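Putative epoxide hydrolase protein (Klebsiella pneumoniae subsp. pneumoniae, PDB 5BOV) probably works as a hydrolase of the alpha/beta-hydrolase fold, perhaps opening epoxides or cleaving monoacylglycerols, though its substrate is not established. Local coordinates at residues 12-17 with 93-98; 17-22 with 70-75; 155-160 with 180-185. All coordinates share one frame; numbering follows the deposited sequence. Where two conformers were deposited one is given.

Contact 1. Residues 12-17 with 93-98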
loop_
_atom_site.group_PDB
_atom_site.type_symbol
_atom_site.label_atom_id
_atom_site.label_comp_id
_atom_site.label_asym_id
_atom_site.label_seq_id
_atom_site.Cartn_x
_atom_site.Cartn_y
_atom_site.Cartn_z
ATOM N N GLN A 12 -3.077 16.461 7.994
ATOM C CA GLN A 12 -2.451 17.577 7.268
ATOM C C GLN A 12 -2.727 17.403 5.782
ATOM O O GLN A 12 -3.061 16.314 5.330
ATOM C CB GLN A 12 -0.932 17.560 7.433
ATOM C CG GLN A 12 -0.365 17.368 8.843
ATOM C CD GLN A 12 -0.735 18.476 9.714
ATOM O OE1 GLN A 12 -0.668 19.647 9.321
ATOM N NE2 GLN A 12 -1.154 18.151 10.949
ATOM N N GLN A 13 -2.566 18.490 5.040
ATOM C CA GLN A 13 -2.842 18.514 3.592
ATOM C C GLN A 13 -1.712 19.210 2.889
ATOM O O GLN A 13 -1.208 20.250 3.367
ATOM C CB GLN A 13 -4.149 19.236 3.291
ATOM C CG GLN A 13 -5.380 18.667 3.923
ATOM C CD GLN A 13 -5.880 17.291 3.432
ATOM O OE1 GLN A 13 -6.435 16.525 4.213
ATOM N NE2 GLN A 13 -5.668 16.973 2.189
ATOM N N ILE A 14 -1.274 18.670 1.764
ATOM C CA ILE A 14 -0.198 19.317 0.992
ATOM C C ILE A 14 -0.357 19.065 -0.491
ATOM O O ILE A 14 -0.688 17.968 -0.913
ATOM C CB ILE A 14 1.217 18.889 1.533
ATOM C CG1 ILE A 14 2.316 19.857 1.053
ATOM C CG2 ILE A 14 1.599 17.472 1.121
ATOM C CD1 ILE A 14 3.634 19.762 1.803
ATOM N N ARG A 15 -0.066 20.087 -1.304
ATOM C CA ARG A 15 -0.031 19.912 -2.742
ATOM C C ARG A 15 1.175 19.078 -3.145
ATOM O O ARG A 15 2.311 19.371 -2.739
ATOM C CB ARG A 15 -0.001 21.283 -3.422
ATOM C CG ARG A 15 -0.067 21.267 -4.967
ATOM C CD ARG A 15 0.179 22.691 -5.524
ATOM N NE ARG A 15 -0.911 23.532 -5.019
ATOM C CZ ARG A 15 -2.080 23.755 -5.627
ATOM N NH1 ARG A 15 -2.285 23.309 -6.860
ATOM N NH2 ARG A 15 -3.023 24.460 -4.995
ATOM N N ALA A 16 0.959 18.021 -3.898
ATOM C CA ALA A 16 2.023 17.182 -4.322
ATOM C C ALA A 16 1.636 16.575 -5.671
ATOM O O ALA A 16 0.783 15.690 -5.771
ATOM C CB ALA A 16 2.270 16.069 -3.294
ATOM N N GLY A 17 2.313 17.033 -6.730
ATOM C CA GLY A 17 2.083 16.474 -8.058
ATOM C C GLY A 17 0.676 16.807 -8.511
ATOM O O GLY A 17 0.262 17.968 -8.507
ATOM N N VAL A 93 6.813 10.030 -4.211
ATOM C CA VAL A 93 8.016 10.796 -4.472
ATOM C C VAL A 93 7.657 12.318 -4.462
ATOM O O VAL A 93 8.397 13.107 -3.878
ATOM C CB VAL A 93 8.725 10.433 -5.782
ATOM C CG1 VAL A 93 9.901 11.372 -6.073
ATOM C CG2 VAL A 93 9.208 9.025 -5.685
ATOM N N HIS A 94 6.539 12.698 -5.093
ATOM C CA HIS A 94 6.105 14.095 -5.028
ATOM C C HIS A 94 5.816 14.527 -3.592
ATOM O O HIS A 94 6.132 15.684 -3.194
ATOM C CB HIS A 94 4.836 14.294 -5.859
ATOM C CG HIS A 94 5.082 14.255 -7.324
ATOM N ND1 HIS A 94 6.006 15.060 -7.971
ATOM C CD2 HIS A 94 4.431 13.573 -8.290
ATOM C CE1 HIS A 94 5.962 14.791 -9.273
ATOM N NE2 HIS A 94 5.022 13.896 -9.490
ATOM N N LEU A 95 5.256 13.628 -2.777
ATOM C CA LEU A 95 5.029 13.966 -1.336
ATOM C C LEU A 95 6.348 14.179 -0.634
ATOM O O LEU A 95 6.496 15.138 0.167
ATOM C CB LEU A 95 4.253 12.812 -0.650
ATOM C CG LEU A 95 3.972 12.940 0.813
ATOM C CD1 LEU A 95 3.090 14.148 1.109
ATOM C CD2 LEU A 95 3.340 11.651 1.353
HETATM N N MSE A 96 7.323 13.304 -0.882
HETATM C CA MSE A 96 8.657 13.416 -0.246
HETATM C C MSE A 96 9.268 14.738 -0.629
HETATM O O MSE A 96 9.779 15.501 0.236
HETATM C CB MSE A 96 9.549 12.230 -0.637
HETATM C CG MSE A 96 9.125 10.963 0.140
HETATM SE SE MSE A 96 10.212 9.472 -0.545
HETATM C CE MSE A 96 11.729 9.969 0.491
ATOM N N ASP A 97 9.243 15.041 -1.926
ATOM C CA ASP A 97 9.731 16.321 -2.367
ATOM C C ASP A 97 9.028 17.525 -1.697
ATOM O O ASP A 97 9.710 18.501 -1.250
ATOM C CB ASP A 97 9.646 16.507 -3.880
ATOM C CG ASP A 97 10.524 15.537 -4.662
ATOM O OD1 ASP A 97 11.516 14.997 -4.111
ATOM O OD2 ASP A 97 10.247 15.400 -5.892
ATOM N N ALA A 98 7.705 17.484 -1.617
ATOM C CA ALA A 98 6.952 18.576 -1.062
ATOM C C ALA A 98 7.265 18.795 0.431
ATOM O O ALA A 98 7.198 19.915 0.973
ATOM C CB ALA A 98 5.450 18.374 -1.266
#
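I14 meets helix 85-98 with both branches of its side chain: CG1 stands anti to the backbone N (chi1 -162°), and CG2 falls between the backbone N and the carbonyl carbon. CG2 then reaches CD1 of L95 at 3.6 Å, the two side chains crossing obliquely. CD1 of I14, at the end of the longer branch, goes instead to A98, lying 3.8 Å from its CB. A beta-branched residue suits this strand position because its forked chain can touch two residues of the helix at once.

Where A98 faces the strand, its methyl group also meets the backbone, CB lying 3.6 Å from O of R15, whose own side chain starts out away from the helix. A16 presents just a CB, and its small size allows backbone and helix to come close: the CA atoms of A16 and H94 are 5.2 Å apart. That CB rests 3.9 Å from C of H94.

This is sheet-to-helix packing of the alpha/beta-hydrolase fold. Strand 12-16 is an edge strand of the sheet, at the start of the chain, while helix 85-98 belongs to the beta-alpha-beta crossover from strand 59-74 to strand 104-108. The axes of the two segments make an angle of 112°, and no hydrogen bond joins them. L95, buried, carries the packing inward onto I62 and P64 of strand 59-74.

At the turn after the strand, G17 places its CA over one face of the H94 imidazole, 3.9 Å from the ring centroid, a CH-pi contact displaced toward the rim. Glycine fits here twice over, having a positive phi and no side chain to run into the ring. Further round the helix, D97 forms a salt bridge with R126.

Contact 2. Residues 17-22 with 70-75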
loop_
_atom_site.group_PDB
_atom_site.type_symbol
_atom_site.label_atom_id
_atom_site.label_comp_id
_atom_site.label_asym_id
_atom_site.label_seq_id
_atom_site.Cartn_x
_atom_site.Cartn_y
_atom_site.Cartn_z
ATOM N N GLY A 17 2.313 17.033 -6.730
ATOM C CA GLY A 17 2.083 16.474 -8.058
ATOM C C GLY A 17 0.676 16.807 -8.511
ATOM O O GLY A 17 0.262 17.968 -8.507
ATOM N N ASP A 18 -0.057 15.781 -8.878
ATOM C CA ASP A 18 -1.449 15.950 -9.291
ATOM C C ASP A 18 -2.455 15.927 -8.157
ATOM O O ASP A 18 -3.683 16.060 -8.409
ATOM C CB ASP A 18 -1.797 14.833 -10.287
ATOM C CG ASP A 18 -1.084 14.978 -11.622
ATOM O OD1 ASP A 18 -0.655 16.072 -11.993
ATOM O OD2 ASP A 18 -1.096 13.959 -12.392
ATOM N N LEU A 19 -1.972 15.774 -6.911
ATOM C CA LEU A 19 -2.854 15.631 -5.759
ATOM C C LEU A 19 -2.713 16.712 -4.718
ATOM O O LEU A 19 -1.685 17.373 -4.635
ATOM C CB LEU A 19 -2.460 14.298 -5.098
ATOM C CG LEU A 19 -2.525 13.055 -5.961
ATOM C CD1 LEU A 19 -2.063 11.847 -5.143
ATOM C CD2 LEU A 19 -3.950 12.789 -6.484
ATOM N N ASN A 20 -3.745 16.818 -3.914
ATOM C CA ASN A 20 -3.607 17.379 -2.567
ATOM C C ASN A 20 -3.701 16.152 -1.631
ATOM O O ASN A 20 -4.740 15.530 -1.559
ATOM C CB ASN A 20 -4.698 18.419 -2.327
ATOM C CG ASN A 20 -4.960 18.743 -0.864
ATOM O OD1 ASN A 20 -4.221 18.441 0.060
ATOM N ND2 ASN A 20 -6.164 19.276 -0.649
ATOM N N ILE A 21 -2.578 15.817 -1.021
ATOM C CA ILE A 21 -2.464 14.625 -0.267
ATOM C C ILE A 21 -2.820 14.913 1.163
ATOM O O ILE A 21 -2.267 15.850 1.782
ATOM C CB ILE A 21 -1.030 14.034 -0.372
ATOM C CG1 ILE A 21 -0.823 13.501 -1.784
ATOM C CG2 ILE A 21 -0.856 12.857 0.627
ATOM C CD1 ILE A 21 0.582 12.972 -2.087
ATOM N N GLY A 22 -3.707 14.068 1.728
ATOM C CA GLY A 22 -3.991 14.040 3.154
ATOM C C GLY A 22 -3.086 13.066 3.908
ATOM O O GLY A 22 -2.901 11.953 3.470
ATOM N N GLY A 70 -9.801 8.753 1.624
ATOM C CA GLY A 70 -9.738 9.755 2.686
ATOM C C GLY A 70 -9.777 11.177 2.112
ATOM O O GLY A 70 -10.545 11.508 1.227
ATOM N N THR A 71 -8.914 12.016 2.650
ATOM C CA THR A 71 -8.865 13.404 2.218
ATOM C C THR A 71 -7.805 13.669 1.130
ATOM O O THR A 71 -7.484 14.852 0.831
ATOM C CB THR A 71 -8.584 14.306 3.444
ATOM O OG1 THR A 71 -7.307 13.981 3.994
ATOM C CG2 THR A 71 -9.670 14.217 4.449
ATOM N N THR A 72 -7.240 12.625 0.517
ATOM C CA THR A 72 -6.435 12.826 -0.624
ATOM C C THR A 72 -7.348 13.114 -1.830
ATOM O O THR A 72 -8.263 12.341 -2.076
ATOM C CB THR A 72 -5.513 11.656 -0.891
ATOM O OG1 THR A 72 -4.461 11.734 0.107
ATOM C CG2 THR A 72 -4.879 11.734 -2.303
ATOM N N ARG A 73 -7.047 14.156 -2.608
ATOM C CA ARG A 73 -7.940 14.533 -3.726
ATOM C C ARG A 73 -7.099 14.917 -4.934
ATOM O O ARG A 73 -5.921 15.278 -4.794
ATOM C CB ARG A 73 -8.916 15.688 -3.320
ATOM C CG ARG A 73 -8.242 16.964 -2.936
ATOM C CD ARG A 73 -9.254 18.046 -2.537
ATOM N NE ARG A 73 -8.641 19.376 -2.319
ATOM C CZ ARG A 73 -7.964 20.122 -3.207
ATOM N NH1 ARG A 73 -7.785 19.761 -4.474
ATOM N NH2 ARG A 73 -7.468 21.289 -2.807
ATOM N N PHE A 74 -7.678 14.773 -6.099
ATOM C CA PHE A 74 -7.039 15.298 -7.319
ATOM C C PHE A 74 -7.232 16.826 -7.342
ATOM O O PHE A 74 -8.319 17.332 -7.121
ATOM C CB PHE A 74 -7.643 14.653 -8.559
ATOM C CG PHE A 74 -7.183 13.236 -8.758
ATOM C CD1 PHE A 74 -7.808 12.181 -8.118
ATOM C CD2 PHE A 74 -6.090 12.953 -9.572
ATOM C CE1 PHE A 74 -7.373 10.887 -8.303
ATOM C CE2 PHE A 74 -5.634 11.627 -9.743
ATOM C CZ PHE A 74 -6.232 10.615 -9.074
ATOM N N LEU A 75 -6.189 17.522 -7.766
ATOM C CA LEU A 75 -6.242 18.980 -7.900
ATOM C C LEU A 75 -7.162 19.416 -9.018
ATOM O O LEU A 75 -7.790 20.491 -8.928
ATOM C CB LEU A 75 -4.837 19.512 -8.125
ATOM C CG LEU A 75 -3.871 19.236 -6.981
ATOM C CD1 LEU A 75 -2.457 19.473 -7.430
ATOM C CD2 LEU A 75 -4.190 20.070 -5.743
#
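L19 and F74, an antiparallel non-hydrogen-bonded pair, have side chains lying side by side, and CD2 of L19 sits over the centre of the F74 ring, 3.8 Å from its centroid: a CH-pi contact between a branched aliphatic chain and a buried aromatic face. The next pair, N20 with R73, is hydrogen-bonded, N20 N giving to R73 O at 2.8 Å and R73 N to N20 O at 2.9 Å. CG of N20 is anti to the backbone N (chi1 161°); the two side chains leave by the other face of the sheet and cross, the amide plane turned 86° from the guanidinium. CB of N20 lies over the centre of that group; ND2 and NE of R73, both donors, come close without a hydrogen bond, while OD1 is bonded to NE2 of Q13.

OG1 of T72 accepts from G22 N at 2.9 Å and is hydrogen-bonded to Y65 O. At the opposite end, L75 N makes a nearly straight bond (178°) to D18 O, and D18 pairs with K229.

In this antiparallel pairing on the N-terminal side of the alpha/beta-hydrolase sheet, strand 19-26 lies between strands 12-16 and 59-74, and helix 85-98 covers it, L95 on I21.

Contact 3. Residues 155-160 with 180-185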
loop_
_atom_site.group_PDB
_atom_site.type_symbol
_atom_site.label_atom_id
_atom_site.label_comp_id
_atom_site.label_asym_id
_atom_site.label_seq_id
_atom_site.Cartn_x
_atom_site.Cartn_y
_atom_site.Cartn_z
ATOM N N SER A 155 -9.443 -17.011 -5.243
ATOM C CA SER A 155 -8.875 -16.079 -4.243
ATOM C C SER A 155 -8.698 -14.645 -4.778
ATOM O O SER A 155 -8.683 -13.707 -3.988
ATOM C CB SER A 155 -7.524 -16.630 -3.718
ATOM O OG SER A 155 -6.385 -16.309 -4.596
ATOM N N TRP A 156 -8.552 -14.452 -6.052
ATOM C CA TRP A 156 -8.495 -13.116 -6.706
ATOM C C TRP A 156 -9.873 -12.669 -7.350
ATOM O O TRP A 156 -9.897 -11.762 -8.182
ATOM C CB TRP A 156 -7.488 -13.115 -7.842
ATOM C CG TRP A 156 -6.104 -12.986 -7.474
ATOM C CD1 TRP A 156 -5.116 -13.978 -7.533
ATOM C CD2 TRP A 156 -5.453 -11.778 -7.194
ATOM N NE1 TRP A 156 -3.894 -13.417 -7.210
ATOM C CE2 TRP A 156 -4.090 -12.083 -6.937
ATOM C CE3 TRP A 156 -5.911 -10.454 -7.023
ATOM C CZ2 TRP A 156 -3.164 -11.095 -6.585
ATOM C CZ3 TRP A 156 -4.992 -9.462 -6.669
ATOM C CH2 TRP A 156 -3.629 -9.796 -6.465
ATOM N N TRP A 157 -10.949 -13.269 -6.919
ATOM C CA TRP A 157 -12.274 -13.169 -7.609
ATOM C C TRP A 157 -12.666 -11.709 -7.925
ATOM O O TRP A 157 -13.193 -11.410 -8.977
ATOM C CB TRP A 157 -13.374 -13.858 -6.839
ATOM C CG TRP A 157 -13.796 -13.216 -5.609
ATOM C CD1 TRP A 157 -13.151 -13.252 -4.417
ATOM C CD2 TRP A 157 -14.953 -12.374 -5.439
ATOM N NE1 TRP A 157 -13.845 -12.486 -3.516
ATOM C CE2 TRP A 157 -14.924 -11.903 -4.124
ATOM C CE3 TRP A 157 -15.982 -11.943 -6.295
ATOM C CZ2 TRP A 157 -15.941 -11.087 -3.597
ATOM C CZ3 TRP A 157 -16.968 -11.108 -5.784
ATOM C CH2 TRP A 157 -16.921 -10.687 -4.442
ATOM N N TYR A 158 -12.415 -10.843 -6.941
ATOM C CA TYR A 158 -12.859 -9.487 -7.023
ATOM C C TYR A 158 -12.223 -8.712 -8.162
ATOM O O TYR A 158 -12.841 -7.821 -8.695
ATOM C CB TYR A 158 -12.645 -8.740 -5.675
ATOM C CG TYR A 158 -11.227 -8.858 -5.158
ATOM C CD1 TYR A 158 -10.858 -9.944 -4.319
ATOM C CD2 TYR A 158 -10.273 -7.941 -5.524
ATOM C CE1 TYR A 158 -9.540 -10.078 -3.874
ATOM C CE2 TYR A 158 -8.987 -8.072 -5.107
ATOM C CZ TYR A 158 -8.637 -9.160 -4.283
ATOM O OH TYR A 158 -7.329 -9.226 -3.851
ATOM N N GLN A 159 -11.005 -9.055 -8.577
ATOM C CA GLN A 159 -10.384 -8.289 -9.617
ATOM C C GLN A 159 -11.117 -8.539 -10.916
ATOM O O GLN A 159 -11.274 -7.653 -11.759
ATOM C CB GLN A 159 -8.888 -8.586 -9.745
ATOM C CG GLN A 159 -8.443 -9.848 -10.439
ATOM C CD GLN A 159 -6.899 -9.958 -10.506
ATOM O OE1 GLN A 159 -6.172 -8.978 -10.257
ATOM N NE2 GLN A 159 -6.424 -11.107 -10.782
ATOM N N PHE A 160 -11.573 -9.758 -11.085
ATOM C CA PHE A 160 -12.399 -10.118 -12.291
ATOM C C PHE A 160 -13.801 -9.517 -12.224
ATOM O O PHE A 160 -14.288 -8.970 -13.265
ATOM C CB PHE A 160 -12.477 -11.602 -12.538
ATOM C CG PHE A 160 -11.126 -12.270 -12.469
ATOM C CD1 PHE A 160 -10.199 -12.077 -13.482
ATOM C CD2 PHE A 160 -10.814 -13.100 -11.415
ATOM C CE1 PHE A 160 -8.928 -12.630 -13.404
ATOM C CE2 PHE A 160 -9.543 -13.640 -11.321
ATOM C CZ PHE A 160 -8.614 -13.422 -12.322
ATOM N N LYS A 180 -16.005 -4.691 3.572
ATOM C CA LYS A 180 -15.988 -5.450 4.814
ATOM C C LYS A 180 -15.885 -6.966 4.551
ATOM O O LYS A 180 -15.198 -7.674 5.239
ATOM C CB LYS A 180 -17.255 -5.155 5.676
ATOM C CG LYS A 180 -17.146 -5.670 7.110
ATOM C CD LYS A 180 -18.413 -5.216 7.872
ATOM C CE LYS A 180 -18.232 -5.378 9.368
ATOM N NZ LYS A 180 -19.400 -4.870 10.136
ATOM N N PHE A 181 -16.613 -7.444 3.523
ATOM C CA PHE A 181 -16.501 -8.816 3.128
ATOM C C PHE A 181 -15.062 -9.189 2.717
ATOM O O PHE A 181 -14.529 -10.217 3.137
ATOM C CB PHE A 181 -17.519 -9.042 1.995
ATOM C CG PHE A 181 -17.636 -10.463 1.537
ATOM C CD1 PHE A 181 -18.410 -11.370 2.223
ATOM C CD2 PHE A 181 -16.989 -10.873 0.435
ATOM C CE1 PHE A 181 -18.546 -12.698 1.787
ATOM C CE2 PHE A 181 -17.091 -12.150 -0.011
ATOM C CZ PHE A 181 -17.821 -13.085 0.684
ATOM N N ILE A 182 -14.436 -8.285 1.964
ATOM C CA ILE A 182 -13.081 -8.484 1.597
ATOM C C ILE A 182 -12.162 -8.559 2.865
ATOM O O ILE A 182 -11.232 -9.357 2.925
ATOM C CB ILE A 182 -12.599 -7.404 0.630
ATOM C CG1 ILE A 182 -13.310 -7.553 -0.754
ATOM C CG2 ILE A 182 -11.095 -7.437 0.473
ATOM C CD1 ILE A 182 -13.005 -8.849 -1.508
ATOM N N TRP A 183 -12.359 -7.668 3.847
ATOM C CA TRP A 183 -11.540 -7.732 5.022
ATOM C C TRP A 183 -11.602 -9.105 5.693
ATOM O O TRP A 183 -10.604 -9.664 6.101
ATOM C CB TRP A 183 -11.951 -6.651 6.061
ATOM C CG TRP A 183 -11.489 -5.265 5.917
ATOM C CD1 TRP A 183 -11.334 -4.577 4.784
ATOM C CD2 TRP A 183 -11.229 -4.336 6.986
ATOM N NE1 TRP A 183 -10.941 -3.300 5.056
ATOM C CE2 TRP A 183 -10.896 -3.125 6.406
ATOM C CE3 TRP A 183 -11.242 -4.439 8.365
ATOM C CZ2 TRP A 183 -10.588 -1.993 7.153
ATOM C CZ3 TRP A 183 -10.884 -3.326 9.127
ATOM C CH2 TRP A 183 -10.587 -2.147 8.538
ATOM N N HIS A 184 -12.809 -9.636 5.785
ATOM C CA HIS A 184 -13.017 -10.959 6.442
ATOM C C HIS A 184 -12.397 -12.061 5.596
ATOM O O HIS A 184 -11.806 -12.950 6.155
ATOM C CB HIS A 184 -14.521 -11.269 6.592
ATOM C CG HIS A 184 -15.197 -10.568 7.720
ATOM N ND1 HIS A 184 -14.743 -10.630 9.026
ATOM C CD2 HIS A 184 -16.322 -9.812 7.753
ATOM C CE1 HIS A 184 -15.537 -9.929 9.802
ATOM N NE2 HIS A 184 -16.533 -9.454 9.066
ATOM N N GLN A 185 -12.471 -11.971 4.273
ATOM C CA GLN A 185 -11.810 -12.998 3.448
ATOM C C GLN A 185 -10.297 -12.961 3.621
ATOM O O GLN A 185 -9.606 -13.988 3.563
ATOM C CB GLN A 185 -12.111 -12.780 1.983
ATOM C CG GLN A 185 -13.535 -13.159 1.543
ATOM C CD GLN A 185 -13.571 -13.273 -0.010
ATOM O OE1 GLN A 185 -13.158 -12.340 -0.727
ATOM N NE2 GLN A 185 -13.981 -14.417 -0.492
#
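I182 and Y158 form the buried centre, where CD1 of the isoleucine approaches CD1 of the tyrosine ring at 3.7 Å. The side chains cross at about a right angle, and the slim aliphatic tip reaches across the gap between two helices whose nearest CA atoms, those of Y158 and I182, are 8.7 Å apart. The same methyl lies 4.2 Å from CZ2 of W157, so that it touches both neighbouring aromatic residues.

Outward from this centre, CZ2 of W157 meets CE2 of F181 at 3.9 Å, coming to the edge of the phenyl ring near its plane. CG of W157 stands between the backbone N and the carbonyl carbon (chi1 71°), and the large indole beyond it covers the distance to the second helix. Next to CZ2 on the same side of the indole, NE1 donates to OE1 of Q185 at 2.9 Å, almost straight (174°). The oxygen lies in the indole plane and receives the proton on a lone pair, with the amide turned nearly perpendicular. Glutamine suits this edge, since its extended chain carries a carbonyl acceptor to the single N-H of the indole.

The side chain of Y158 lies near, without touching, what may be the nucleophile elbow and recalls the cap tyrosines that assist ring opening in epoxide hydrolases, though its role here is untested.

Both helices, 157-162 and 175-186, belong to the helical cap between strands 127-133 and 247-252; W157 also meets F178, Y158 meets W40, and W183 packs against F197 and T200 of helix 194-201.

From the N terminus, strand 12-16 turns at G17 into strand 19-26, and that glycine belongs to both contact 1 and contact 2. Contact 2 closes the inner loop, bringing residues 70-75 back beside 17-22; contact 1 closes the wider loop round it when helix 85-98 returns to the first strand. The nested pair touch, with Q13 OE1 probably hydrogen-bonded to T71 OG1, and together tie the N-terminal hairpin to the sheet and to a flanking helix. Contact 3 follows in series, joining two helices of the cap. Its centre lies about 31 Å from that of contact 1 and about 26 Å from that of contact 2.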